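Local coordinates for sugar-phosphate phosphatase BT4131 (Bacteroides thetaiotaomicron, PDB 1YMQ), which probably hydrolyses phosphate esters of sugars as a magnesium-dependent phosphatase of the haloacid dehalogenase superfamily, at residues A[3-8]-A[35-40]; A[201-206]-A[219-224]. All coordinates share one frame; numbering follows the deposited sequence.

In the fold
Contact 1 lies within the mixed central sheet of the haloacid dehalogenase core, and contact 2 joins the segments leading into two of its strands; their centres are about 11 Å apart. Contact 1 comes first along the chain and pairs strands 4-7 and 38-42, the two ends of a beta-alpha-beta unit. In contact 2 the turn before strand 206-210 meets the end of helix 216-221. Strand 206-210 lies next to 4-7, so the contacts adjoin: Lys3 N is 2.8 Å from Glu205 O, a probable hydrogen bond. Asp8 binds the first magnesium, Leu219 and Ala222 the second, so the two metal sites lie at opposite ends of the parallel strands.

Contact 1: residues A[3-8]-A[35-40]; sequences KALFFD and KGLKIF. With MG (magnesium ion), chain B.
Phe6 and Phe40 occupy bridged positions on neighbouring parallel strands and run alongside one another in the same direction. Their planes differ by 25° and their centroids are 5.2 Å apart, an offset that leaves little ring-on-ring overlap. The CD2-CE2 side of Phe6 meets Phe40 CB and CD1: CD1 sits over a face of the Phe6 ring, 3.6 Å from Phe6 CE2, and CB meets Phe6 CD2. Both CG atoms stand anti to their own carbonyl carbons (chi1 -65° and -60°), which gives the two rings their common heading. Ala4 CB fills in at the edge of the Phe40 ring, in its plane, 3.8 Å from Phe40 CE1. An alanine in place of Phe6 would remove the ring beneath Phe40 CD1 and is likely to leave Phe40 more loosely held on that flank.

On the other face of the sheet, Leu5 CD2 meets Leu37 CD2 at 3.9 Å, and Phe7 CE1 meets Ile39 CG2. Helix 23-34 covers this layer through Ala32 and Leu29, whereas helix 188-199 covers the phenylalanine pair.

The register is fixed by four backbone bonds, donated alternately by the two strands: Lys38 N to Lys3 O, Leu5 N to Lys38 O (2.8 Å), Phe40 N to Leu5 O, and Phe7 N to Phe40 O (2.9 Å). Just before strand 38-42, Gly36 ends helix 23-34 in a Schellman motif, with a positive phi.

Immediately beyond strand 4-7, Asp8 OD1 binds magnesium at 2.2 Å, in a site that also includes Asp10 and Asp211, while Asp8 OD2 forms a salt bridge with Lys188. The chemistry is thus divided: apolar side chains and paired backbone hold the strand, and its end delivers a carboxylate to the metal.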
ATOM      1  N   LYS A   3      -6.194  13.951 -14.172  1.00 18.72           N
ATOM      2  CA  LYS A   3      -4.940  13.708 -14.888  1.00 19.51           C
ATOM      3  C   LYS A   3      -4.081  12.606 -14.272  1.00 16.04           C
ATOM      4  O   LYS A   3      -3.191  12.083 -14.931  1.00 17.16           O
ATOM      5  CB  LYS A   3      -4.079  14.962 -14.958  1.00 21.54           C
ATOM      6  CG  LYS A   3      -4.726  16.133 -15.694  1.00 35.87           C
ATOM      7  CD  LYS A   3      -3.717  17.277 -15.874  1.00 45.70           C
ATOM      8  CE  LYS A   3      -2.754  17.005 -17.009  1.00 50.79           C
ATOM      9  NZ  LYS A   3      -2.085  18.268 -17.469  1.00 49.42           N
ATOM     10  N   ALA A   4      -4.305  12.306 -12.998  1.00 13.15           N
ATOM     11  CA  ALA A   4      -3.522  11.274 -12.333  1.00 13.65           C
ATOM     12  C   ALA A   4      -4.456  10.312 -11.568  1.00 14.97           C
ATOM     13  O   ALA A   4      -5.303  10.739 -10.810  1.00 15.18           O
ATOM     14  CB  ALA A   4      -2.512  11.929 -11.327  1.00 13.74           C
ATOM     15  N   LEU A   5      -4.217   9.012 -11.733  1.00 13.71           N
ATOM     16  CA  LEU A   5      -4.988   7.979 -11.113  1.00 12.17           C
ATOM     17  C   LEU A   5      -4.070   7.244 -10.153  1.00 15.49           C
ATOM     18  O   LEU A   5      -2.936   6.920 -10.516  1.00 15.13           O
ATOM     19  CB  LEU A   5      -5.483   6.963 -12.183  1.00 11.76           C
ATOM     20  CG  LEU A   5      -6.248   7.611 -13.342  1.00 11.43           C
ATOM     21  CD1 LEU A   5      -6.598   6.529 -14.372  1.00 12.77           C
ATOM     22  CD2 LEU A   5      -7.569   8.311 -12.813  1.00 12.23           C
ATOM     23  N   PHE A   6      -4.575   6.962  -8.953  1.00 12.10           N
ATOM     24  CA  PHE A   6      -3.761   6.254  -7.983  1.00 12.77           C
ATOM     25  C   PHE A   6      -4.505   4.990  -7.567  1.00 10.71           C
ATOM     26  O   PHE A   6      -5.599   5.075  -6.992  1.00 13.75           O
ATOM     27  CB  PHE A   6      -3.533   7.154  -6.749  1.00 11.65           C
ATOM     28  CG  PHE A   6      -2.726   8.356  -7.094  1.00 13.86           C
ATOM     29  CD1 PHE A   6      -3.354   9.532  -7.529  1.00 10.71           C
ATOM     30  CD2 PHE A   6      -1.358   8.323  -6.997  1.00 12.82           C
ATOM     31  CE1 PHE A   6      -2.575  10.657  -7.824  1.00 14.61           C
ATOM     32  CE2 PHE A   6      -0.569   9.436  -7.293  1.00 12.46           C
ATOM     33  CZ  PHE A   6      -1.193  10.624  -7.705  1.00 12.54           C
ATOM     34  N   PHE A   7      -3.860   3.850  -7.788  1.00 13.10           N
ATOM     35  CA  PHE A   7      -4.476   2.565  -7.478  1.00 12.20           C
ATOM     36  C   PHE A   7      -3.750   1.769  -6.423  1.00 12.25           C
ATOM     37  O   PHE A   7      -2.555   1.490  -6.541  1.00 14.26           O
ATOM     38  CB  PHE A   7      -4.507   1.652  -8.739  1.00 12.77           C
ATOM     39  CG  PHE A   7      -5.270   2.210  -9.869  1.00 10.27           C
ATOM     40  CD1 PHE A   7      -4.642   2.921 -10.881  1.00 12.80           C
ATOM     41  CD2 PHE A   7      -6.667   1.986  -9.955  1.00 12.81           C
ATOM     42  CE1 PHE A   7      -5.387   3.428 -11.982  1.00 15.71           C
ATOM     43  CE2 PHE A   7      -7.423   2.466 -11.024  1.00 13.74           C
ATOM     44  CZ  PHE A   7      -6.809   3.187 -12.037  1.00 15.26           C
ATOM     45  N   ASP A   8      -4.508   1.336  -5.437  1.00 13.03           N
ATOM     46  CA  ASP A   8      -3.992   0.398  -4.448  1.00 13.23           C
ATOM     47  C   ASP A   8      -3.894  -0.934  -5.240  1.00 13.97           C
ATOM     48  O   ASP A   8      -4.575  -1.123  -6.261  1.00 13.30           O
ATOM     49  CB  ASP A   8      -5.028   0.247  -3.336  1.00 16.99           C
ATOM     50  CG  ASP A   8      -4.732  -0.898  -2.466  1.00 26.27           C
ATOM     51  OD1 ASP A   8      -5.676  -1.660  -2.214  1.00 23.98           O
ATOM     52  OD2 ASP A   8      -3.537  -1.025  -2.069  1.00 25.45           O
ATOM     53  N   LYS A  35      -5.311   8.156 -23.407  1.00 20.52           N
ATOM     54  CA  LYS A  35      -5.879   9.521 -23.288  1.00 16.95           C
ATOM     55  C   LYS A  35      -4.964  10.428 -22.524  1.00 19.39           C
ATOM     56  O   LYS A  35      -5.279  11.586 -22.296  1.00 21.92           O
ATOM     57  CB  LYS A  35      -7.261   9.493 -22.579  1.00 16.37           C
ATOM     58  CG  LYS A  35      -8.319   8.838 -23.472  1.00 19.04           C
ATOM     59  CD  LYS A  35      -9.718   8.825 -22.825  1.00 28.46           C
ATOM     60  CE  LYS A  35     -10.773   8.258 -23.812  1.00 37.62           C
ATOM     61  NZ  LYS A  35     -10.427   6.869 -24.234  1.00 50.25           N
ATOM     62  N   GLY A  36      -3.827   9.919 -22.087  1.00 16.01           N
ATOM     63  CA  GLY A  36      -2.948  10.825 -21.391  1.00 16.22           C
ATOM     64  C   GLY A  36      -2.995  10.841 -19.868  1.00 18.66           C
ATOM     65  O   GLY A  36      -2.243  11.605 -19.267  1.00 14.50           O
ATOM     66  N   LEU A  37      -3.834  10.011 -19.247  1.00 18.17           N
ATOM     67  CA  LEU A  37      -3.868   9.982 -17.775  1.00  9.92           C
ATOM     68  C   LEU A  37      -2.626   9.267 -17.265  1.00 12.90           C
ATOM     69  O   LEU A  37      -2.170   8.293 -17.908  1.00 14.83           O
ATOM     70  CB  LEU A  37      -5.089   9.240 -17.293  1.00 17.01           C
ATOM     71  CG  LEU A  37      -6.293  10.202 -17.423  1.00 27.40           C
ATOM     72  CD1 LEU A  37      -6.991  10.033 -18.788  1.00 20.93           C
ATOM     73  CD2 LEU A  37      -7.237   9.942 -16.313  1.00 24.93           C
ATOM     74  N   LYS A  38      -2.058   9.771 -16.166  1.00 12.15           N
ATOM     75  CA  LYS A  38      -0.896   9.122 -15.570  1.00 10.56           C
ATOM     76  C   LYS A  38      -1.476   8.125 -14.556  1.00 14.66           C
ATOM     77  O   LYS A  38      -2.457   8.417 -13.834  1.00 19.38           O
ATOM     78  CB  LYS A  38      -0.002  10.127 -14.879  1.00 12.95           C
ATOM     79  CG  LYS A  38       0.521  11.187 -15.821  1.00 19.88           C
ATOM     80  CD  LYS A  38       1.398  10.588 -16.951  1.00 17.10           C
ATOM     81  CE  LYS A  38       1.804  11.765 -17.922  1.00 28.25           C
ATOM     82  NZ  LYS A  38       2.269  11.259 -19.234  1.00 18.75           N
ATOM     83  N   ILE A  39      -0.857   6.962 -14.519  1.00 14.70           N
ATOM     84  CA  ILE A  39      -1.336   5.850 -13.704  1.00 15.50           C
ATOM     85  C   ILE A  39      -0.289   5.523 -12.688  1.00 15.32           C
ATOM     86  O   ILE A  39       0.847   5.158 -13.056  1.00 14.76           O
ATOM     87  CB  ILE A  39      -1.639   4.643 -14.642  1.00 13.69           C
ATOM     88  CG1 ILE A  39      -2.851   4.972 -15.546  1.00 14.26           C
ATOM     89  CG2 ILE A  39      -1.970   3.378 -13.808  1.00 16.99           C
ATOM     90  CD1 ILE A  39      -3.076   3.912 -16.707  1.00 18.47           C
ATOM     91  N   PHE A  40      -0.682   5.592 -11.401  1.00 13.42           N
ATOM     92  CA  PHE A  40       0.283   5.333 -10.340  1.00 13.24           C
ATOM     93  C   PHE A  40      -0.162   4.230  -9.401  1.00 14.41           C
ATOM     94  O   PHE A  40      -1.352   4.067  -9.158  1.00 12.19           O
ATOM     95  CB  PHE A  40       0.490   6.634  -9.520  1.00 10.33           C
ATOM     96  CG  PHE A  40       1.007   7.773 -10.350  1.00  9.23           C
ATOM     97  CD1 PHE A  40       0.155   8.814 -10.763  1.00 12.46           C
ATOM     98  CD2 PHE A  40       2.337   7.780 -10.788  1.00 14.22           C
ATOM     99  CE1 PHE A  40       0.638   9.849 -11.595  1.00 11.35           C
ATOM    100  CE2 PHE A  40       2.817   8.807 -11.630  1.00  9.65           C
ATOM    101  CZ  PHE A  40       1.967   9.840 -12.026  1.00 11.44           C
TER
HETATM  102 MG    MG B 262      -5.823  -3.113  -0.590  1.00 11.04          MG
HETATM  103  O   HOH W   1      -6.842  -4.592   0.930  1.00 24.40           O
HETATM  104  O   HOH W   2      -5.597  -1.466   1.033  1.00 27.30           O

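Contact 2: residues A[201-206]-A[219-224]. With MG (magnesium ion), chain C.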
ATOM      1  N   ILE A 201       1.124  18.213 -11.730  1.00 19.52           N
ATOM      2  CA  ILE A 201      -0.302  17.915 -11.648  1.00 18.75           C
ATOM      3  C   ILE A 201      -0.848  18.466 -10.350  1.00 16.91           C
ATOM      4  O   ILE A 201      -0.207  18.389  -9.306  1.00 16.59           O
ATOM      5  CB  ILE A 201      -0.519  16.357 -11.771  1.00 19.87           C
ATOM      6  CG1 ILE A 201      -0.090  15.908 -13.176  1.00 15.38           C
ATOM      7  CG2 ILE A 201      -1.961  15.953 -11.414  1.00 16.61           C
ATOM      8  CD1 ILE A 201      -0.184  14.304 -13.344  1.00 18.41           C
ATOM      9  N   LYS A 202      -2.050  19.026 -10.415  1.00 13.79           N
ATOM     10  CA  LYS A 202      -2.641  19.619  -9.252  1.00 18.07           C
ATOM     11  C   LYS A 202      -3.469  18.614  -8.479  1.00 14.93           C
ATOM     12  O   LYS A 202      -4.036  17.678  -9.036  1.00 15.11           O
ATOM     13  CB  LYS A 202      -3.516  20.820  -9.686  1.00 19.59           C
ATOM     14  CG  LYS A 202      -2.686  22.004 -10.236  1.00 30.79           C
ATOM     15  CD  LYS A 202      -1.597  22.364  -9.238  1.00 41.01           C
ATOM     16  CE  LYS A 202      -0.621  23.447  -9.698  1.00 47.82           C
ATOM     17  NZ  LYS A 202       0.706  23.342  -8.996  1.00 48.53           N
ATOM     18  N   LEU A 203      -3.617  18.868  -7.198  1.00 15.87           N
ATOM     19  CA  LEU A 203      -4.428  17.944  -6.392  1.00 16.27           C
ATOM     20  C   LEU A 203      -5.855  17.845  -6.903  1.00 16.96           C
ATOM     21  O   LEU A 203      -6.455  16.787  -6.858  1.00 14.01           O
ATOM     22  CB  LEU A 203      -4.398  18.376  -4.938  1.00 18.36           C
ATOM     23  CG  LEU A 203      -4.923  17.301  -3.973  1.00 23.48           C
ATOM     24  CD1 LEU A 203      -3.979  16.004  -4.000  1.00 14.08           C
ATOM     25  CD2 LEU A 203      -5.016  17.943  -2.565  1.00 25.00           C
ATOM     26  N   GLU A 204      -6.438  18.938  -7.399  1.00 14.91           N
ATOM     27  CA  GLU A 204      -7.804  18.821  -7.903  1.00 17.16           C
ATOM     28  C   GLU A 204      -7.912  17.960  -9.157  1.00 19.17           C
ATOM     29  O   GLU A 204      -9.019  17.736  -9.680  1.00 19.62           O
ATOM     30  CB  GLU A 204      -8.365  20.213  -8.224  1.00 24.28           C
ATOM     31  CG  GLU A 204      -7.506  20.923  -9.228  1.00 28.73           C
ATOM     32  CD  GLU A 204      -6.523  21.893  -8.552  1.00 39.54           C
ATOM     33  OE1 GLU A 204      -5.992  21.586  -7.432  1.00 38.91           O
ATOM     34  OE2 GLU A 204      -6.289  22.961  -9.161  1.00 39.11           O
ATOM     35  N   GLU A 205      -6.778  17.491  -9.663  1.00 16.95           N
ATOM     36  CA  GLU A 205      -6.746  16.669 -10.864  1.00 16.25           C
ATOM     37  C   GLU A 205      -6.434  15.186 -10.562  1.00 16.86           C
ATOM     38  O   GLU A 205      -6.103  14.431 -11.465  1.00 17.29           O
ATOM     39  CB  GLU A 205      -5.658  17.196 -11.815  1.00 20.49           C
ATOM     40  CG  GLU A 205      -6.006  18.571 -12.424  1.00 27.58           C
ATOM     41  CD  GLU A 205      -4.842  19.212 -13.157  1.00 33.52           C
ATOM     42  OE1 GLU A 205      -5.139  19.959 -14.109  1.00 40.57           O
ATOM     43  OE2 GLU A 205      -3.651  19.012 -12.789  1.00 20.90           O
ATOM     44  N   THR A 206      -6.563  14.790  -9.312  1.00 13.48           N
ATOM     45  CA  THR A 206      -6.281  13.407  -8.908  1.00 12.53           C
ATOM     46  C   THR A 206      -7.525  12.577  -8.588  1.00 14.26           C
ATOM     47  O   THR A 206      -8.554  13.103  -8.203  1.00 15.34           O
ATOM     48  CB  THR A 206      -5.402  13.408  -7.634  1.00 13.21           C
ATOM     49  OG1 THR A 206      -6.131  14.035  -6.531  1.00 13.50           O
ATOM     50  CG2 THR A 206      -4.070  14.171  -7.919  1.00 10.88           C
ATOM     51  N   LEU A 219      -8.046   8.355  -0.132  1.00 13.87           N
ATOM     52  CA  LEU A 219      -9.420   8.474  -0.649  1.00 15.64           C
ATOM     53  C   LEU A 219      -9.947   9.893  -0.291  1.00 14.03           C
ATOM     54  O   LEU A 219     -10.582  10.573  -1.099  1.00 13.58           O
ATOM     55  CB  LEU A 219     -10.304   7.388  -0.036  1.00 15.40           C
ATOM     56  CG  LEU A 219     -10.003   5.986  -0.607  1.00 17.23           C
ATOM     57  CD1 LEU A 219     -10.850   4.929   0.119  1.00 20.50           C
ATOM     58  CD2 LEU A 219     -10.320   5.955  -2.031  1.00 17.38           C
ATOM     59  N   ARG A 220      -9.671  10.333   0.929  1.00 13.74           N
ATOM     60  CA  ARG A 220     -10.059  11.682   1.370  1.00 17.53           C
ATOM     61  C   ARG A 220      -9.266  12.794   0.670  1.00 20.32           C
ATOM     62  O   ARG A 220      -9.812  13.844   0.297  1.00 14.72           O
ATOM     63  CB  ARG A 220      -9.791  11.820   2.898  1.00 19.19           C
ATOM     64  CG  ARG A 220     -10.783  11.012   3.769  1.00 29.41           C
ATOM     65  CD  ARG A 220     -10.475  11.263   5.273  1.00 38.33           C
ATOM     66  NE  ARG A 220     -11.298  10.492   6.216  1.00 47.00           N
ATOM     67  CZ  ARG A 220     -10.893  10.137   7.436  1.00 54.96           C
ATOM     68  NH1 ARG A 220      -9.672  10.477   7.862  1.00 55.53           N
ATOM     69  NH2 ARG A 220     -11.697   9.443   8.239  1.00 55.41           N
ATOM     70  N   HIS A 221      -7.972  12.552   0.495  1.00 15.18           N
ATOM     71  CA  HIS A 221      -7.062  13.556  -0.051  1.00 16.46           C
ATOM     72  C   HIS A 221      -7.189  13.806  -1.530  1.00 17.00           C
ATOM     73  O   HIS A 221      -7.045  14.954  -1.980  1.00 16.24           O
ATOM     74  CB  HIS A 221      -5.608  13.158   0.290  1.00 16.55           C
ATOM     75  CG  HIS A 221      -4.595  14.236  -0.004  1.00 19.79           C
ATOM     76  ND1 HIS A 221      -4.672  15.499   0.547  1.00 17.81           N
ATOM     77  CD2 HIS A 221      -3.476  14.226  -0.772  1.00 13.89           C
ATOM     78  CE1 HIS A 221      -3.638  16.220   0.137  1.00 18.30           C
ATOM     79  NE2 HIS A 221      -2.895  15.467  -0.660  1.00 15.48           N
ATOM     80  N   ALA A 222      -7.424  12.740  -2.307  1.00 13.12           N
ATOM     81  CA  ALA A 222      -7.544  12.890  -3.770  1.00 11.47           C
ATOM     82  C   ALA A 222      -8.797  13.711  -4.093  1.00 16.47           C
ATOM     83  O   ALA A 222      -9.754  13.692  -3.328  1.00 17.95           O
ATOM     84  CB  ALA A 222      -7.674  11.515  -4.442  1.00 14.01           C
ATOM     85  N   ALA A 223      -8.811  14.402  -5.235  1.00 16.29           N
ATOM     86  CA  ALA A 223     -10.024  15.201  -5.589  1.00 17.94           C
ATOM     87  C   ALA A 223     -11.247  14.311  -5.663  1.00 19.26           C
ATOM     88  O   ALA A 223     -12.338  14.733  -5.285  1.00 18.30           O
ATOM     89  CB  ALA A 223      -9.826  15.939  -6.926  1.00 15.29           C
ATOM     90  N   ILE A 224     -11.070  13.080  -6.155  1.00 13.94           N
ATOM     91  CA  ILE A 224     -12.147  12.108  -6.209  1.00 16.65           C
ATOM     92  C   ILE A 224     -11.597  10.767  -5.679  1.00 13.07           C
ATOM     93  O   ILE A 224     -10.636  10.197  -6.252  1.00 15.53           O
ATOM     94  CB  ILE A 224     -12.672  11.891  -7.664  1.00 19.02           C
ATOM     95  CG1 ILE A 224     -13.378  13.183  -8.173  1.00 19.28           C
ATOM     96  CG2 ILE A 224     -13.634  10.635  -7.720  1.00 15.78           C
ATOM     97  CD1 ILE A 224     -13.808  13.103  -9.657  1.00 21.70           C
TER
HETATM   98 MG    MG C 263     -11.659  13.012  -1.722  1.00 12.78          MG
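Leu203 lies over one face of the His221 ring in a CH-pi contact, its CD2 3.9 Å from the ring centroid. The leucine runs nearly perpendicular to the histidine side chain, and both its methyls share the contact, with CD1 3.6 Å from His221 NE2. Leu203 CG is anti to the backbone N (chi1 -166°), which carries the branch out to the imidazole. His221 NE2 is also hydrogen-bonded to Asp193 of helix 188-199.

Thr206 OG1, flanked by its own backbone N and carbonyl carbon (chi1 63°), donates to Leu203 O on a lone pair at 2.8 Å and accepts from Ala223 N at 3.0 Å with an N-H...O angle of 160°. The hydroxyl therefore links the turn at 203-204 to the chain leaving helix 216-221. Ala223 points its CB into that turn, 3.4 Å from Glu204 O, and Ile224 N bonds to Thr206 O (3.2 Å), beginning the pairing of strands 206-210 and 224-227.

Ala222 O binds the second magnesium at 2.6 Å; Leu219 and Asp240 are also ligands of this ion. Since Thr206 OG1 holds the N-H of the Ala222-Ala223 peptide unit, this hydrogen bond probably steadies the orientation of the metal-binding carbonyl.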